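Side-chain contacts in conserved hypothetical protein TM0613 (Thermotoga maritima, PDB 1O3U), which is of unknown biochemical function but adopts the all-helical fold of HEPN domains and assembles as a pair of identical subunits: residues K24-E28 / H29-N33; E115-V118 / N119-E122; K123-R126 / F127-L131. All coordinates share one frame; numbering follows the deposited sequence.

Contact 1: residues K24-E28 / H29-N33; sequences KHDLE and HGFYN
H25 swings its imidazole anti to the backbone N (chi1 -172°), while H29, one turn on, sets its ring beside its own backbone N (chi1 -67°), and these two choices bring the rings together where helix 11-28 ends in a Schellman motif. The rings meet obliquely, their centroids 4.5 Å apart: CD2 of H29 sits over the centre of the H25 ring, and the NE2 atoms come together at one end, where a single water bonds to both. The H29 ring also turns its edge to the backbone, with CD2 in plane with H25 O and 3.0 Å from it. E28 runs extended alongside H29, the carboxylate plane inclined 20° to the imidazole and CG over the rim of the face.

The backbone explains why the chain turns here. F31 N reaches back to D26 O at 2.9 Å and G30 N to L27 O at 3.1 Å, the paired bonds that define the motif, with G30 in the positive-phi conformation that glycine accepts readily. The turn carries F31 to the N-cap position of helix 32-54 and brings the edge of its ring to D26, CD1 of F31 3.7 Å from OD1 of D26, the two side chains crossing at about a right angle. The other carboxylate oxygen of D26, OD2, is hydrogen-bonded to H22 of the second subunit. F31 of the second subunit also meets the H25 ring edge-to-face, so the helix end forms part of the subunit interface.

On the other flank Y32 packs against L27 and the ring lies under a backbone oxygen, G30 O standing 3.6 Å above its centre. At its edge CD1 of L27 approaches CD2 of Y32 to 3.8 Å.

Contact 2: residues E115-V118 / N119-E122; sequences ERLV and NYAE
N119 bonds through its backbone N to E115 O, 2.9 Å away; its side chain folds back over the same carbonyl, CG lying 3.2 Å from E115 O, although the side-chain carboxamide makes no hydrogen bond to it.

Y120 carries most of the side-chain contact. With CG placed beside the backbone N (chi1 -68°), the ring leans back along the helix so that one face lies against R116 O, which stands 3.1 Å above the plane, toward the rim. R116 runs alongside in the same direction, its CG 3.4 Å from CZ of Y120. A bend at chi3 (57°) then brings the guanidinium round to the phenol: NH1 donates to Y120 OH over 3.2 Å in a fairly straight bond, the oxygen lying in the guanidinium plane. NH1 also forms a salt bridge with E86, and the Y120 ring stacks on H83, so the pair faces helix 78-88. Beside it CD2 of L117 touches CD2 of Y120 at 4.0 Å.

A121 bonds through N to L117 O, and its CB touches S39 of helix 32-54. E122 closes the turn with a nearly linear bond from N to V118 O, while its carboxylate turns to K24 of helix 11-28. Such i to i+4 pairing of arginine and tyrosine is a side-chain bridge along one face of an alpha helix, here in helix 104-132 of the HEPN helical bundle.

Contact 3: residues K123-R126 / F127-L131; sequences KIIR and FCEDL
The last turns of helix 104-132, a long helix of the HEPN bundle, show how one alpha helix can present apolar groups to its neighbours and charged groups along another side. K123 O receives F127 N and I124 O receives C128 N, each at 2.9 Å, the second bond almost linear (174°). I125 O and R126 O continue the i to i+4 pattern with the amides of E129 and D130.

C128 holds SG beside its backbone N (chi1 -65°), which turns the sulfur back toward the preceding turn, 4.2 Å from CG2 of I124. Both side chains reach V47 of helix 32-54, making this the buried side. F127 takes the other course: only its CB lies near the carbonyls of K123 and I124, and the ring leads away to meet L80, I76 and P77.

E129 lies side by side with I125, and its methylene CG is 3.3 Å from I125 O. The carboxylate divides its neighbours, OE2 facing CG2 of I125 and OE1 lying near the aliphatic part of R126. An alanine here would remove the extended chain with its carboxylate, and is likely to uncover the CG2 methyl of I125 and leave the aliphatic part of R126 without this neighbour. The R126 guanidinium itself stays apart, NE being 5.4 Å from OE1 of E129, too far for a salt bridge, so any electrostatic attraction is probably weak; E122 is its long, weak ion-pair partner. OE1 of E129 lies 3.7 Å from CA of R126 and 4.0 Å from its CG.

Overall arrangement
The three contacts illustrate how local side-chain chemistry follows position in a helical bundle. Contact 1 is farthest from the chain centre, about 15 Å between centres, and is the one at the subunit interface; it joins two helices through a turn and relies on histidine, phenylalanine and tyrosine rings. Contacts 2 and 3 are consecutive parts of helix 104-132. Contact 2, about 7 Å from the chain centre, pairs a polar bridge with buried aliphatic groups, whereas contact 3 has a buried apolar side and an exposed charged one. Contacts 1 and 2 touch through the K24–E122 salt bridge and L27 packing on E115; contacts 1 and 3 do not touch.

Contact 1: residues K24-E28 / H29-N33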
ATOM      1  N   LYS A  24      -2.612  11.889   3.025  1.00  9.28           N
ATOM      2  CA  LYS A  24      -3.033  13.253   3.155  1.00 10.36           C
ATOM      3  C   LYS A  24      -4.583  13.382   3.130  1.00 10.95           C
ATOM      4  O   LYS A  24      -5.151  14.206   3.844  1.00 11.33           O
ATOM      5  CB  LYS A  24      -2.385  14.079   2.060  1.00 11.65           C
ATOM      6  CG  LYS A  24      -0.897  14.344   2.314  1.00 11.15           C
ATOM      7  CD  LYS A  24      -0.345  15.258   1.285  1.00 14.69           C
ATOM      8  CE  LYS A  24       1.136  15.399   1.494  1.00 18.67           C
ATOM      9  NZ  LYS A  24       1.711  16.354   0.571  1.00 21.85           N
ATOM     10  N   HIS A  25      -5.225  12.552   2.334  1.00 11.99           N
ATOM     11  CA  HIS A  25      -6.683  12.489   2.274  1.00 12.80           C
ATOM     12  C   HIS A  25      -7.249  11.985   3.580  1.00 13.32           C
ATOM     13  O   HIS A  25      -8.200  12.571   4.123  1.00 12.97           O
ATOM     14  CB  HIS A  25      -7.108  11.570   1.141  1.00 13.59           C
ATOM     15  CG  HIS A  25      -8.583  11.589   0.882  1.00 14.29           C
ATOM     16  ND1 HIS A  25      -9.421  10.594   1.330  1.00 15.63           N
ATOM     17  CD2 HIS A  25      -9.364  12.482   0.230  1.00 16.55           C
ATOM     18  CE1 HIS A  25     -10.659  10.868   0.953  1.00 16.79           C
ATOM     19  NE2 HIS A  25     -10.655  12.014   0.293  1.00 18.29           N
ATOM     20  N   ASP A  26      -6.671  10.898   4.094  1.00 12.81           N
ATOM     21  CA  ASP A  26      -7.088  10.359   5.397  1.00 13.58           C
ATOM     22  C   ASP A  26      -6.854  11.398   6.505  1.00 14.12           C
ATOM     23  O   ASP A  26      -7.722  11.587   7.372  1.00 13.90           O
ATOM     24  CB  ASP A  26      -6.346   9.076   5.753  1.00 13.67           C
ATOM     25  CG  ASP A  26      -6.893   7.842   5.008  1.00 15.28           C
ATOM     26  OD1 ASP A  26      -8.119   7.749   4.746  1.00 24.06           O
ATOM     27  OD2 ASP A  26      -6.149   6.946   4.663  1.00 21.43           O
ATOM     28  N   LEU A  27      -5.710  12.093   6.470  1.00 13.42           N
ATOM     29  CA  LEU A  27      -5.439  13.126   7.440  1.00 14.45           C
ATOM     30  C   LEU A  27      -6.524  14.211   7.444  1.00 15.52           C
ATOM     31  O   LEU A  27      -6.986  14.627   8.515  1.00 13.73           O
ATOM     32  CB  LEU A  27      -4.086  13.753   7.189  1.00 14.47           C
ATOM     33  CG  LEU A  27      -3.618  14.847   8.138  1.00 16.55           C
ATOM     34  CD1 LEU A  27      -3.596  14.350   9.588  1.00 19.22           C
ATOM     35  CD2 LEU A  27      -2.248  15.285   7.682  1.00 17.85           C
ATOM     36  N   GLU A  28      -6.915  14.654   6.248  1.00 17.38           N
ATOM     37  CA  GLU A  28      -7.854  15.779   6.071  1.00 18.68           C
ATOM     38  C   GLU A  28      -9.189  15.417   6.703  1.00 18.58           C
ATOM     39  O   GLU A  28      -9.881  16.281   7.267  1.00 18.40           O
ATOM     40  CB  GLU A  28      -7.994  16.117   4.575  1.00 20.26           C
ATOM     41  CG  GLU A  28      -9.216  16.956   4.160  1.00 25.13           C
ATOM     42  CD  GLU A  28      -9.428  17.051   2.650  1.00 30.72           C
ATOM     43  OE1 GLU A  28      -8.594  16.524   1.853  1.00 34.69           O
ATOM     44  OE2 GLU A  28     -10.458  17.654   2.239  1.00 34.31           O
ATOM     45  N   HIS A  29      -9.524  14.130   6.664  1.00 17.61           N
ATOM     46  CA  HIS A  29     -10.803  13.645   7.153  1.00 17.55           C
ATOM     47  C   HIS A  29     -10.765  13.106   8.589  1.00 17.19           C
ATOM     48  O   HIS A  29     -11.779  12.602   9.085  1.00 17.26           O
ATOM     49  CB  HIS A  29     -11.373  12.629   6.175  1.00 17.70           C
ATOM     50  CG  HIS A  29     -11.754  13.226   4.860  1.00 19.49           C
ATOM     51  ND1 HIS A  29     -12.982  13.820   4.644  1.00 23.59           N
ATOM     52  CD2 HIS A  29     -11.071  13.340   3.699  1.00 21.76           C
ATOM     53  CE1 HIS A  29     -13.034  14.268   3.404  1.00 23.21           C
ATOM     54  NE2 HIS A  29     -11.890  13.984   2.809  1.00 24.31           N
ATOM     55  N   GLY A  30      -9.618  13.268   9.261  1.00 14.91           N
ATOM     56  CA  GLY A  30      -9.478  12.943  10.665  1.00 14.20           C
ATOM     57  C   GLY A  30      -9.185  11.482  10.920  1.00 13.86           C
ATOM     58  O   GLY A  30      -9.299  11.028  12.055  1.00 14.02           O
ATOM     59  N   PHE A  31      -8.821  10.740   9.867  1.00 11.98           N
ATOM     60  CA  PHE A  31      -8.553   9.317  10.010  1.00 11.66           C
ATOM     61  C   PHE A  31      -7.071   9.153  10.293  1.00 11.58           C
ATOM     62  O   PHE A  31      -6.291   8.749   9.416  1.00 11.79           O
ATOM     63  CB  PHE A  31      -8.991   8.577   8.762  1.00 12.00           C
ATOM     64  CG  PHE A  31     -10.416   8.845   8.359  1.00 15.50           C
ATOM     65  CD1 PHE A  31     -10.746   9.033   7.021  1.00 20.93           C
ATOM     66  CD2 PHE A  31     -11.444   8.835   9.302  1.00 19.82           C
ATOM     67  CE1 PHE A  31     -12.084   9.238   6.640  1.00 22.02           C
ATOM     68  CE2 PHE A  31     -12.786   9.042   8.910  1.00 21.23           C
ATOM     69  CZ  PHE A  31     -13.084   9.262   7.585  1.00 21.71           C
ATOM     70  N   TYR A  32      -6.678   9.491  11.523  1.00 12.22           N
ATOM     71  CA  TYR A  32      -5.240   9.641  11.855  1.00 12.26           C
ATOM     72  C   TYR A  32      -4.465   8.320  11.793  1.00 12.21           C
ATOM     73  O   TYR A  32      -3.355   8.275  11.268  1.00 12.37           O
ATOM     74  CB  TYR A  32      -5.095  10.305  13.219  1.00 13.91           C
ATOM     75  CG  TYR A  32      -5.790  11.647  13.284  1.00 13.05           C
ATOM     76  CD1 TYR A  32      -6.619  11.962  14.375  1.00 15.27           C
ATOM     77  CD2 TYR A  32      -5.668  12.586  12.256  1.00 12.29           C
ATOM     78  CE1 TYR A  32      -7.239  13.201  14.458  1.00 16.86           C
ATOM     79  CE2 TYR A  32      -6.296  13.834  12.335  1.00 15.69           C
ATOM     80  CZ  TYR A  32      -7.096  14.127  13.448  1.00 15.76           C
ATOM     81  OH  TYR A  32      -7.786  15.329  13.561  1.00 20.69           O
ATOM     82  N   ASN A  33      -5.109   7.255  12.255  1.00 11.52           N
ATOM     83  CA  ASN A  33      -4.604   5.907  12.177  1.00 12.54           C
ATOM     84  C   ASN A  33      -4.293   5.483  10.759  1.00 11.45           C
ATOM     85  O   ASN A  33      -3.220   4.941  10.483  1.00  9.91           O
ATOM     86  CB  ASN A  33      -5.577   4.882  12.821  1.00 12.60           C
ATOM     87  CG  ASN A  33      -7.012   4.868  12.185  1.00 16.45           C
ATOM     88  OD1 ASN A  33      -7.533   5.874  11.608  1.00 19.66           O
ATOM     89  ND2 ASN A  33      -7.667   3.706  12.318  1.00 23.15           N
TER
HETATM   90  O   HOH W   1     -12.667  13.931  -0.286  1.00 31.96           O

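Contact 2: residues E115-V118 / N119-E122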
ATOM      1  N   GLU A 115       0.212  14.268  11.243  1.00 12.24           N
ATOM      2  CA  GLU A 115       0.868  15.264  10.371  1.00 13.08           C
ATOM      3  C   GLU A 115       2.365  15.035  10.289  1.00 11.34           C
ATOM      4  O   GLU A 115       2.934  15.120   9.221  1.00 10.27           O
ATOM      5  CB  GLU A 115       0.661  16.697  10.836  1.00 13.71           C
ATOM      6  CG  GLU A 115      -0.512  17.402  10.236  1.00 19.68           C
ATOM      7  CD  GLU A 115      -0.664  18.818  10.763  1.00 26.65           C
ATOM      8  OE1 GLU A 115       0.296  19.627  10.634  1.00 29.76           O
ATOM      9  OE2 GLU A 115      -1.748  19.112  11.306  1.00 31.48           O
ATOM     10  N   ARG A 116       2.977  14.770  11.432  1.00  9.95           N
ATOM     11  CA  ARG A 116       4.397  14.477  11.543  1.00 10.94           C
ATOM     12  C   ARG A 116       4.782  13.282  10.649  1.00 10.18           C
ATOM     13  O   ARG A 116       5.769  13.340   9.874  1.00  8.07           O
ATOM     14  CB  ARG A 116       4.717  14.196  13.025  1.00 12.07           C
ATOM     15  CG  ARG A 116       6.091  14.294  13.414  1.00 15.58           C
ATOM     16  CD  ARG A 116       6.282  14.700  14.879  1.00 15.83           C
ATOM     17  NE  ARG A 116       5.613  13.796  15.817  1.00 17.78           N
ATOM     18  CZ  ARG A 116       6.002  12.554  16.047  1.00 22.01           C
ATOM     19  NH1 ARG A 116       7.049  12.058  15.419  1.00 23.16           N
ATOM     20  NH2 ARG A 116       5.332  11.781  16.903  1.00 24.68           N
ATOM     21  N   LEU A 117       4.033  12.207  10.784  1.00  9.14           N
ATOM     22  CA  LEU A 117       4.344  10.991  10.036  1.00  9.74           C
ATOM     23  C   LEU A 117       4.154  11.201   8.526  1.00  9.25           C
ATOM     24  O   LEU A 117       4.896  10.661   7.705  1.00  8.67           O
ATOM     25  CB  LEU A 117       3.527   9.808  10.551  1.00 10.57           C
ATOM     26  CG  LEU A 117       3.785   9.465  12.019  1.00 14.29           C
ATOM     27  CD1 LEU A 117       2.909   8.322  12.451  1.00 18.75           C
ATOM     28  CD2 LEU A 117       5.240   9.142  12.211  1.00 13.53           C
ATOM     29  N   VAL A 118       3.139  11.959   8.148  1.00  8.75           N
ATOM     30  CA  VAL A 118       2.915  12.262   6.740  1.00  9.95           C
ATOM     31  C   VAL A 118       4.107  13.092   6.227  1.00 10.24           C
ATOM     32  O   VAL A 118       4.662  12.839   5.124  1.00  8.26           O
ATOM     33  CB  VAL A 118       1.561  12.983   6.540  1.00 10.58           C
ATOM     34  CG1 VAL A 118       1.491  13.668   5.194  1.00 13.73           C
ATOM     35  CG2 VAL A 118       0.346  12.009   6.757  1.00 11.22           C
ATOM     36  N   ASN A 119       4.505  14.103   7.006  1.00  8.83           N
ATOM     37  CA  ASN A 119       5.657  14.889   6.623  1.00  8.73           C
ATOM     38  C   ASN A 119       6.920  14.050   6.488  1.00  7.79           C
ATOM     39  O   ASN A 119       7.713  14.262   5.588  1.00  7.30           O
ATOM     40  CB  ASN A 119       5.910  16.040   7.584  1.00  8.00           C
ATOM     41  CG  ASN A 119       4.815  17.076   7.543  1.00 12.14           C
ATOM     42  OD1 ASN A 119       4.000  17.126   6.596  1.00 13.47           O
ATOM     43  ND2 ASN A 119       4.774  17.932   8.599  1.00 12.82           N
ATOM     44  N   TYR A 120       7.113  13.123   7.408  1.00  7.62           N
ATOM     45  CA  TYR A 120       8.287  12.246   7.369  1.00  7.53           C
ATOM     46  C   TYR A 120       8.285  11.438   6.088  1.00  7.85           C
ATOM     47  O   TYR A 120       9.331  11.286   5.485  1.00  7.10           O
ATOM     48  CB  TYR A 120       8.334  11.285   8.540  1.00  7.72           C
ATOM     49  CG  TYR A 120       8.570  11.909   9.894  1.00  8.28           C
ATOM     50  CD1 TYR A 120       8.939  13.234  10.020  1.00  7.33           C
ATOM     51  CD2 TYR A 120       8.506  11.126  11.057  1.00  9.81           C
ATOM     52  CE1 TYR A 120       9.156  13.798  11.266  1.00 10.76           C
ATOM     53  CE2 TYR A 120       8.739  11.665  12.273  1.00 10.76           C
ATOM     54  CZ  TYR A 120       9.064  13.007  12.385  1.00 10.91           C
ATOM     55  OH  TYR A 120       9.298  13.551  13.622  1.00 12.02           O
ATOM     56  N   ALA A 121       7.131  10.903   5.697  1.00  8.42           N
ATOM     57  CA  ALA A 121       7.058  10.086   4.497  1.00  8.92           C
ATOM     58  C   ALA A 121       7.372  10.951   3.259  1.00  9.65           C
ATOM     59  O   ALA A 121       8.135  10.564   2.382  1.00  8.16           O
ATOM     60  CB  ALA A 121       5.698   9.469   4.362  1.00  8.67           C
ATOM     61  N   GLU A 122       6.778  12.129   3.216  1.00  9.19           N
ATOM     62  CA  GLU A 122       7.092  13.085   2.197  1.00  9.59           C
ATOM     63  C   GLU A 122       8.586  13.453   2.093  1.00  9.02           C
ATOM     64  O   GLU A 122       9.132  13.523   0.988  1.00  7.35           O
ATOM     65  CB  GLU A 122       6.244  14.330   2.387  1.00 10.83           C
ATOM     66  CG  GLU A 122       6.359  15.333   1.242  1.00 13.98           C
ATOM     67  CD  GLU A 122       5.118  16.220   1.181  1.00 19.91           C
ATOM     68  OE1 GLU A 122       4.623  16.636   2.258  1.00 27.62           O
ATOM     69  OE2 GLU A 122       4.602  16.469   0.087  1.00 24.22           O
TER

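Contact 3: residues K123-R126 / F127-L131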
ATOM      1  N   LYS A 123       9.227  13.677   3.238  1.00  8.85           N
ATOM      2  CA  LYS A 123      10.641  13.912   3.303  1.00  8.97           C
ATOM      3  C   LYS A 123      11.449  12.776   2.704  1.00  9.31           C
ATOM      4  O   LYS A 123      12.368  12.993   1.911  1.00  7.94           O
ATOM      5  CB  LYS A 123      11.004  14.162   4.765  1.00 10.24           C
ATOM      6  CG  LYS A 123      12.138  14.979   5.014  1.00 16.10           C
ATOM      7  CD  LYS A 123      11.975  15.584   6.437  1.00 18.54           C
ATOM      8  CE  LYS A 123      13.059  16.487   6.779  1.00 20.34           C
ATOM      9  NZ  LYS A 123      13.268  16.528   8.243  1.00 20.12           N
ATOM     10  N   ILE A 124      11.089  11.542   3.069  1.00  8.52           N
ATOM     11  CA  ILE A 124      11.758  10.383   2.532  1.00  8.47           C
ATOM     12  C   ILE A 124      11.551  10.264   1.021  1.00  8.60           C
ATOM     13  O   ILE A 124      12.531   9.981   0.257  1.00  8.70           O
ATOM     14  CB  ILE A 124      11.325   9.116   3.307  1.00  8.16           C
ATOM     15  CG1 ILE A 124      11.930   9.141   4.721  1.00  8.57           C
ATOM     16  CG2 ILE A 124      11.770   7.846   2.577  1.00  8.88           C
ATOM     17  CD1 ILE A 124      11.372   8.073   5.693  1.00 10.02           C
ATOM     18  N   ILE A 125      10.305  10.444   0.574  1.00  7.44           N
ATOM     19  CA  ILE A 125      10.016  10.463  -0.857  1.00  8.67           C
ATOM     20  C   ILE A 125      10.900  11.482  -1.620  1.00  8.60           C
ATOM     21  O   ILE A 125      11.487  11.142  -2.634  1.00  8.65           O
ATOM     22  CB  ILE A 125       8.548  10.720  -1.118  1.00  8.80           C
ATOM     23  CG1 ILE A 125       7.721   9.522  -0.678  1.00  9.13           C
ATOM     24  CG2 ILE A 125       8.325  11.119  -2.600  1.00 10.64           C
ATOM     25  CD1 ILE A 125       6.181   9.836  -0.622  1.00 11.83           C
ATOM     26  N   ARG A 126      11.009  12.705  -1.110  1.00  8.67           N
ATOM     27  CA  ARG A 126      11.760  13.771  -1.765  1.00  9.94           C
ATOM     28  C   ARG A 126      13.276  13.478  -1.729  1.00  9.46           C
ATOM     29  O   ARG A 126      13.977  13.713  -2.702  1.00 10.77           O
ATOM     30  CB  ARG A 126      11.434  15.101  -1.104  1.00  9.45           C
ATOM     31  CG  ARG A 126       9.987  15.559  -1.382  1.00 10.45           C
ATOM     32  CD  ARG A 126       9.616  16.858  -0.701  1.00 11.67           C
ATOM     33  NE  ARG A 126       8.378  17.405  -1.236  1.00 13.47           N
ATOM     34  CZ  ARG A 126       7.753  18.456  -0.737  1.00 11.93           C
ATOM     35  NH1 ARG A 126       8.240  19.103   0.305  1.00 15.14           N
ATOM     36  NH2 ARG A 126       6.648  18.874  -1.299  1.00 10.60           N
ATOM     37  N   PHE A 127      13.752  12.882  -0.649  1.00 10.05           N
ATOM     38  CA  PHE A 127      15.153  12.418  -0.583  1.00  9.16           C
ATOM     39  C   PHE A 127      15.461  11.355  -1.650  1.00  9.12           C
ATOM     40  O   PHE A 127      16.505  11.419  -2.391  1.00  9.83           O
ATOM     41  CB  PHE A 127      15.456  11.833   0.777  1.00  8.58           C
ATOM     42  CG  PHE A 127      16.858  11.305   0.889  1.00  9.23           C
ATOM     43  CD1 PHE A 127      17.908  12.144   1.098  1.00 12.43           C
ATOM     44  CD2 PHE A 127      17.101   9.938   0.784  1.00 14.28           C
ATOM     45  CE1 PHE A 127      19.212  11.628   1.225  1.00 13.94           C
ATOM     46  CE2 PHE A 127      18.374   9.439   0.899  1.00 14.10           C
ATOM     47  CZ  PHE A 127      19.424  10.281   1.115  1.00 14.45           C
ATOM     48  N   CYS A 128      14.601  10.343  -1.723  1.00  9.50           N
ATOM     49  CA  CYS A 128      14.705   9.319  -2.749  1.00  9.51           C
ATOM     50  C   CYS A 128      14.604   9.905  -4.167  1.00 10.29           C
ATOM     51  O   CYS A 128      15.375   9.497  -5.055  1.00  9.63           O
ATOM     52  CB  CYS A 128      13.663   8.230  -2.552  1.00  9.54           C
ATOM     53  SG  CYS A 128      13.897   7.290  -1.036  1.00 13.21           S
ATOM     54  N   GLU A 129      13.694  10.853  -4.376  1.00 10.22           N
ATOM     55  CA  GLU A 129      13.617  11.585  -5.673  1.00 10.96           C
ATOM     56  C   GLU A 129      14.955  12.255  -6.006  1.00 11.20           C
ATOM     57  O   GLU A 129      15.473  12.125  -7.121  1.00 11.75           O
ATOM     58  CB  GLU A 129      12.482  12.618  -5.665  1.00 11.19           C
ATOM     59  CG  GLU A 129      11.120  12.018  -5.831  1.00 13.07           C
ATOM     60  CD  GLU A 129       9.977  12.980  -5.682  1.00 18.14           C
ATOM     61  OE1 GLU A 129      10.190  14.079  -5.110  1.00 20.73           O
ATOM     62  OE2 GLU A 129       8.852  12.611  -6.114  1.00 20.49           O
ATOM     63  N   ASP A 130      15.530  12.944  -5.031  1.00 12.48           N
ATOM     64  CA  ASP A 130      16.803  13.628  -5.183  1.00 13.35           C
ATOM     65  C   ASP A 130      17.923  12.654  -5.532  1.00 14.33           C
ATOM     66  O   ASP A 130      18.749  12.948  -6.395  1.00 14.17           O
ATOM     67  CB  ASP A 130      17.158  14.416  -3.920  1.00 13.47           C
ATOM     68  CG  ASP A 130      16.276  15.665  -3.729  1.00 17.41           C
ATOM     69  OD1 ASP A 130      15.371  15.923  -4.578  1.00 14.78           O
ATOM     70  OD2 ASP A 130      16.453  16.460  -2.761  1.00 19.94           O
ATOM     71  N   LEU A 131      17.941  11.507  -4.859  1.00 14.27           N
ATOM     72  CA  LEU A 131      18.873  10.431  -5.166  1.00 14.67           C
ATOM     73  C   LEU A 131      18.686   9.883  -6.606  1.00 14.96           C
ATOM     74  O   LEU A 131      19.667   9.803  -7.384  1.00 15.70           O
ATOM     75  CB  LEU A 131      18.736   9.301  -4.113  1.00 15.03           C
ATOM     76  CG  LEU A 131      19.836   9.103  -3.089  1.00 18.51           C
ATOM     77  CD1 LEU A 131      19.565   7.821  -2.314  1.00 17.31           C
ATOM     78  CD2 LEU A 131      21.271   9.050  -3.797  1.00 18.15           C
TER